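Local coordinates for protein putative ATPase, AAA family (Prochlorococcus marinus subsp. pastoris str. CCMP1986, PDB 3CTD) that probably acts, as a whole protein, as a DNA-dependent ATPase of the RarA/MGS1/WRNIP1 subfamily in the response to stalled DNA replication, and is represented here by its C-terminal part, at residues F70-L75 with S114-Y119; S78-I83 with N89-V94. The protein carries 1 engineered substitution. One frame throughout, in Å; residues are numbered along the deposited sequence.

Interaction 1. Residues F70-L75 with S114-Y119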
loop_
_atom_site.group_PDB
_atom_site.type_symbol
_atom_site.label_atom_id
_atom_site.label_comp_id
_atom_site.label_asym_id
_atom_site.label_seq_id
_atom_site.Cartn_x
_atom_site.Cartn_y
_atom_site.Cartn_z
ATOM N N PHE B 70 -1.778 -19.115 11.131
ATOM C CA PHE B 70 -3.150 -19.531 10.922
ATOM C C PHE B 70 -4.133 -18.348 11.106
ATOM O O PHE B 70 -4.995 -18.102 10.267
ATOM C CB PHE B 70 -3.496 -20.721 11.802
ATOM C CG PHE B 70 -4.899 -21.159 11.691
ATOM C CD1 PHE B 70 -5.414 -21.583 10.477
ATOM C CD2 PHE B 70 -5.724 -21.152 12.801
ATOM C CE1 PHE B 70 -6.743 -22.011 10.368
ATOM C CE2 PHE B 70 -7.053 -21.562 12.701
ATOM C CZ PHE B 70 -7.568 -22.008 11.473
ATOM N N ILE B 71 -3.969 -17.564 12.149
ATOM C CA ILE B 71 -4.888 -16.422 12.350
ATOM C C ILE B 71 -4.788 -15.430 11.178
ATOM O O ILE B 71 -5.794 -14.956 10.662
ATOM C CB ILE B 71 -4.573 -15.681 13.673
ATOM C CG1 ILE B 71 -4.717 -16.637 14.874
ATOM C CG2 ILE B 71 -5.377 -14.397 13.784
ATOM C CD1 ILE B 71 -3.949 -16.142 16.120
ATOM N N PHE B 72 -3.571 -15.127 10.758
ATOM C CA PHE B 72 -3.351 -14.242 9.588
ATOM C C PHE B 72 -3.919 -14.776 8.273
ATOM O O PHE B 72 -4.313 -13.985 7.425
ATOM C CB PHE B 72 -1.876 -13.895 9.386
ATOM C CG PHE B 72 -1.448 -12.711 10.159
ATOM C CD1 PHE B 72 -2.078 -11.480 9.967
ATOM C CD2 PHE B 72 -0.445 -12.812 11.095
ATOM C CE1 PHE B 72 -1.694 -10.367 10.693
ATOM C CE2 PHE B 72 -0.067 -11.703 11.801
ATOM C CZ PHE B 72 -0.695 -10.478 11.617
ATOM N N ARG B 73 -3.973 -16.097 8.117
ATOM C CA ARG B 73 -4.595 -16.689 6.916
ATOM C C ARG B 73 -6.061 -16.323 6.850
ATOM O O ARG B 73 -6.533 -15.835 5.823
ATOM C CB ARG B 73 -4.448 -18.217 6.896
ATOM C CG ARG B 73 -3.330 -18.735 6.012
ATOM C CD ARG B 73 -3.166 -20.278 6.092
ATOM N NE ARG B 73 -1.841 -20.433 6.658
ATOM C CZ ARG B 73 -1.526 -21.172 7.704
ATOM N NH1 ARG B 73 -2.454 -21.952 8.288
ATOM N NH2 ARG B 73 -0.261 -21.134 8.121
ATOM N N ARG B 74 -6.758 -16.545 7.958
ATOM C CA ARG B 74 -8.160 -16.226 8.060
ATOM C C ARG B 74 -8.440 -14.754 7.985
ATOM O O ARG B 74 -9.451 -14.366 7.443
ATOM C CB ARG B 74 -8.774 -16.819 9.331
ATOM C CG ARG B 74 -8.900 -18.331 9.278
ATOM C CD ARG B 74 -9.888 -18.899 8.198
ATOM N NE ARG B 74 -9.707 -20.361 8.105
ATOM C CZ ARG B 74 -10.356 -21.288 8.849
ATOM N NH1 ARG B 74 -11.286 -20.925 9.746
ATOM N NH2 ARG B 74 -10.074 -22.593 8.695
ATOM N N LEU B 75 -7.548 -13.925 8.512
ATOM C CA LEU B 75 -7.685 -12.497 8.341
ATOM C C LEU B 75 -7.472 -12.084 6.857
ATOM O O LEU B 75 -8.181 -11.201 6.349
ATOM C CB LEU B 75 -6.712 -11.753 9.246
ATOM C CG LEU B 75 -6.927 -11.742 10.765
ATOM C CD1 LEU B 75 -5.718 -11.061 11.392
ATOM C CD2 LEU B 75 -8.152 -10.924 11.062
ATOM N N SER B 114 -3.771 -7.532 16.446
ATOM C CA SER B 114 -4.788 -6.613 16.884
ATOM C C SER B 114 -5.148 -5.526 15.854
ATOM O O SER B 114 -6.330 -5.374 15.548
ATOM C CB SER B 114 -4.378 -6.028 18.218
ATOM O OG SER B 114 -5.257 -5.013 18.535
ATOM N N GLN B 115 -4.172 -4.788 15.298
ATOM C CA GLN B 115 -4.486 -3.821 14.209
ATOM C C GLN B 115 -5.279 -4.442 13.045
ATOM O O GLN B 115 -6.293 -3.890 12.576
ATOM C CB GLN B 115 -3.224 -3.199 13.631
ATOM C CG GLN B 115 -3.474 -2.389 12.380
ATOM C CD GLN B 115 -2.548 -1.177 12.252
ATOM O OE1 GLN B 115 -1.842 -0.850 13.189
ATOM N NE2 GLN B 115 -2.524 -0.534 11.078
ATOM N N ALA B 116 -4.766 -5.566 12.536
ATOM C CA ALA B 116 -5.389 -6.243 11.426
ATOM C C ALA B 116 -6.838 -6.650 11.771
ATOM O O ALA B 116 -7.784 -6.421 10.994
ATOM C CB ALA B 116 -4.559 -7.451 11.030
ATOM N N SER B 117 -7.002 -7.259 12.935
ATOM C CA SER B 117 -8.312 -7.689 13.388
ATOM C C SER B 117 -9.270 -6.520 13.539
ATOM O O SER B 117 -10.367 -6.527 12.950
ATOM C CB SER B 117 -8.177 -8.496 14.683
ATOM O OG SER B 117 -7.255 -9.561 14.407
ATOM N N LEU B 118 -8.879 -5.530 14.328
ATOM C CA LEU B 118 -9.728 -4.339 14.547
ATOM C C LEU B 118 -10.101 -3.653 13.262
ATOM O O LEU B 118 -11.221 -3.192 13.083
ATOM C CB LEU B 118 -9.020 -3.344 15.474
ATOM C CG LEU B 118 -9.002 -3.799 16.944
ATOM C CD1 LEU B 118 -7.983 -2.964 17.700
ATOM C CD2 LEU B 118 -10.422 -3.741 17.598
ATOM N N TYR B 119 -9.152 -3.610 12.338
ATOM C CA TYR B 119 -9.344 -2.910 11.067
ATOM C C TYR B 119 -10.482 -3.526 10.231
ATOM O O TYR B 119 -11.300 -2.811 9.658
ATOM C CB TYR B 119 -8.043 -2.965 10.285
ATOM C CG TYR B 119 -8.128 -2.278 8.967
ATOM C CD1 TYR B 119 -7.633 -1.009 8.780
ATOM C CD2 TYR B 119 -8.698 -2.902 7.886
ATOM C CE1 TYR B 119 -7.705 -0.368 7.509
ATOM C CE2 TYR B 119 -8.784 -2.267 6.611
ATOM C CZ TYR B 119 -8.282 -1.012 6.431
ATOM O OH TYR B 119 -8.368 -0.418 5.168
#
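Leu-75 reaches across to Ser-117 and Ala-116 with both branches of its isobutyl group. CD1 lies 3.7 Å from Ser-117 OG and 3.8 Å from Ala-116 CB, and so spans the two neighbouring side chains. CD2 lies on the serine alone, 3.7 Å from Ser-117 OG, so that the fork of the leucine straddles the hydroxyl. This fork is aimed by a CG set anti to the carbonyl carbon (chi1 -70°) on a residue whose CB already points at the other helix. Phe-72, one turn earlier, adds a rim atom: its CE1 meets Ala-116 CB at 4.1 Å, with the methyl placed obliquely to the ring. The contact is therefore apolar apart from one hydroxyl, and that hydroxyl is satisfied within its own helix by a hydrogen bond to Leu-113 O. With the leucine cut back to an alanine here, the Ser-117 hydroxyl and Ala-116 CB would probably lose most of their cover across the two segments, and a gap would open between the helices. No hydrogen bond links the two segments, whose axes run in nearly the same direction, at 28°, and stay 10.8 Å apart at their closest. That wide spacing fits a contact in which leucine and phenylalanine reach over to small residues. The pair belongs to the helical MgsA-type C-terminal region. Phe-42 of helix 36-47 touches both Leu-75 and Ser-117, Thr-54 of helix 51-63 also packs on Ser-117, and helix 90-104 contributes Cys-98 against Phe-72 and Cys-97 against Ala-116.

Interaction 2. Residues S78-I83 with N89-V94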
loop_
_atom_site.group_PDB
_atom_site.type_symbol
_atom_site.label_atom_id
_atom_site.label_comp_id
_atom_site.label_asym_id
_atom_site.label_seq_id
_atom_site.Cartn_x
_atom_site.Cartn_y
_atom_site.Cartn_z
ATOM N N SER B 78 -10.679 -13.232 5.082
ATOM C CA SER B 78 -11.803 -12.408 5.435
ATOM C C SER B 78 -11.681 -10.984 4.813
ATOM O O SER B 78 -12.678 -10.365 4.416
ATOM C CB SER B 78 -11.962 -12.390 6.955
ATOM O OG SER B 78 -12.499 -11.144 7.315
ATOM N N ALA B 79 -10.467 -10.484 4.663
ATOM C CA ALA B 79 -10.286 -9.216 3.959
ATOM C C ALA B 79 -10.806 -9.197 2.503
ATOM O O ALA B 79 -11.111 -8.138 1.944
ATOM C CB ALA B 79 -8.801 -8.792 4.027
ATOM N N CYS B 80 -10.900 -10.356 1.867
ATOM C CA CYS B 80 -11.439 -10.407 0.505
ATOM C C CYS B 80 -12.856 -10.976 0.468
ATOM O O CYS B 80 -13.694 -10.559 -0.347
ATOM C CB CYS B 80 -10.504 -11.185 -0.449
ATOM S SG CYS B 80 -8.908 -10.305 -0.618
ATOM N N GLU B 81 -13.126 -11.919 1.357
ATOM C CA GLU B 81 -14.425 -12.531 1.380
ATOM C C GLU B 81 -15.500 -11.663 2.041
ATOM O O GLU B 81 -16.623 -11.622 1.554
ATOM C CB GLU B 81 -14.358 -13.871 2.065
ATOM C CG GLU B 81 -15.714 -14.363 2.415
ATOM C CD GLU B 81 -15.743 -15.811 2.876
ATOM O OE1 GLU B 81 -16.604 -16.540 2.353
ATOM O OE2 GLU B 81 -14.940 -16.227 3.739
ATOM N N ASP B 82 -15.157 -10.959 3.133
ATOM C CA ASP B 82 -16.153 -10.260 3.962
ATOM C C ASP B 82 -16.029 -8.757 3.854
ATOM O O ASP B 82 -16.994 -8.073 4.057
ATOM C CB ASP B 82 -16.024 -10.636 5.431
ATOM C CG ASP B 82 -16.364 -12.085 5.709
ATOM O OD1 ASP B 82 -17.507 -12.511 5.410
ATOM O OD2 ASP B 82 -15.481 -12.800 6.257
ATOM N N ILE B 83 -14.848 -8.217 3.577
ATOM C CA ILE B 83 -14.736 -6.769 3.346
ATOM C C ILE B 83 -14.667 -6.527 1.824
ATOM O O ILE B 83 -15.517 -5.839 1.228
ATOM C CB ILE B 83 -13.472 -6.150 4.060
ATOM C CG1 ILE B 83 -13.672 -5.975 5.564
ATOM C CG2 ILE B 83 -13.035 -4.820 3.426
ATOM C CD1 ILE B 83 -14.023 -7.186 6.244
ATOM N N ASN B 89 -8.351 -1.855 -0.071
ATOM C CA ASN B 89 -7.082 -1.621 0.617
ATOM C C ASN B 89 -6.915 -2.552 1.842
ATOM O O ASN B 89 -5.798 -2.813 2.333
ATOM C CB ASN B 89 -6.982 -0.129 1.005
ATOM C CG ASN B 89 -5.588 0.259 1.508
ATOM O OD1 ASN B 89 -4.596 0.144 0.788
ATOM N ND2 ASN B 89 -5.518 0.735 2.751
ATOM N N ALA B 90 -8.036 -3.080 2.333
ATOM C CA ALA B 90 -8.021 -3.941 3.509
ATOM C C ALA B 90 -7.023 -5.077 3.344
ATOM O O ALA B 90 -6.318 -5.410 4.299
ATOM C CB ALA B 90 -9.461 -4.495 3.821
ATOM N N ILE B 91 -6.980 -5.690 2.154
ATOM C CA ILE B 91 -6.035 -6.785 1.937
ATOM C C ILE B 91 -4.601 -6.263 2.005
ATOM O O ILE B 91 -3.743 -6.958 2.487
ATOM C CB ILE B 91 -6.307 -7.629 0.641
ATOM C CG1 ILE B 91 -5.429 -8.865 0.590
ATOM C CG2 ILE B 91 -6.064 -6.833 -0.628
ATOM C CD1 ILE B 91 -5.975 -9.978 1.398
ATOM N N VAL B 92 -4.354 -5.031 1.564
ATOM C CA VAL B 92 -3.006 -4.482 1.648
ATOM C C VAL B 92 -2.613 -4.265 3.106
ATOM O O VAL B 92 -1.503 -4.565 3.485
ATOM C CB VAL B 92 -2.890 -3.132 0.881
ATOM C CG1 VAL B 92 -1.466 -2.510 1.040
ATOM C CG2 VAL B 92 -3.321 -3.282 -0.609
ATOM N N VAL B 93 -3.526 -3.751 3.928
ATOM C CA VAL B 93 -3.195 -3.422 5.311
ATOM C C VAL B 93 -2.916 -4.714 6.101
ATOM O O VAL B 93 -1.928 -4.818 6.844
ATOM C CB VAL B 93 -4.345 -2.591 5.989
ATOM C CG1 VAL B 93 -4.192 -2.515 7.539
ATOM C CG2 VAL B 93 -4.460 -1.184 5.363
ATOM N N VAL B 94 -3.805 -5.684 5.973
ATOM C CA VAL B 94 -3.659 -6.936 6.690
ATOM C C VAL B 94 -2.400 -7.680 6.254
ATOM O O VAL B 94 -1.738 -8.282 7.077
ATOM C CB VAL B 94 -4.843 -7.875 6.414
ATOM C CG1 VAL B 94 -4.519 -9.225 6.945
ATOM C CG2 VAL B 94 -6.111 -7.311 7.027
HETATM O O HOH W 1 -9.777 -5.870 0.781
#
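Ala-79 and Cys-80 meet Ile-91 from two adjoining positions on their helix. The methyl of Ala-79 points at the partner segment and rests 4.0 Å from Ile-91 CA, while Cys-80 SG lies alongside the CB-CG1-CD1 arm of the same isoleucine and comes nearest at its end, 3.6 Å from Ile-91 CD1. Ile-91 carries CG1 anti to its backbone nitrogen (chi1 -171°), and the turn at chi2 (82°) brings CD1 within touch of both Cys-80 SG and Ala-79 CB. Further along, Ile-83 uses its CG2 branch rather than its longer arm, meeting Ala-90 CB at 3.6 Å. Val-94 CG2 borders Ala-79 CB more loosely, at 4.3 Å.

The two segments form a helical hairpin: helix 68-83 ends, a short non-helical connection follows, and helix 90-104 returns, the axes of the two short segments lying at 150°. Small alanines on both sides suit the close backbone approach, with Ala-79 CA 5.3 Å from Ile-91 CA. Helix 68-83 widens into a pi-type turn at 79-83, where Ser-78 O accepts from both Asp-82 N and Ile-83 N.

One water sits between the backbones, in hydrogen-bonding reach of Ala-79 O and accepting from Ile-91 N at 3.1 Å from the water oxygen. Leu-120 of helix 110-121 packs on Ile-83 and Ala-90, and Gln-115 of a neighbouring subunit lies against Cys-80 and Ile-91.

Both contacts are buried and share helix 68-83, whose earlier part serves interaction 1 and whose last turns serve interaction 2. Interaction 2 joins helices consecutive in the chain and lies about 5 Å from the chain centre, measured centre to centre; interaction 1, about 14 Å out, joins helices far apart in sequence. The first pair runs nearly parallel, one side reaching with leucine and phenylalanine to small residues on the other; the second is nearly antiparallel, closer, with alanines on both sides and a water between the backbones. Their centres are about 9 Å apart, and they meet directly: Tyr-119 CE2 packs 3.6 Å from Ala-90 CA, and Leu-75 CB lies 4.1 Å from Val-94 CG1. Segments of both also touch a second subunit.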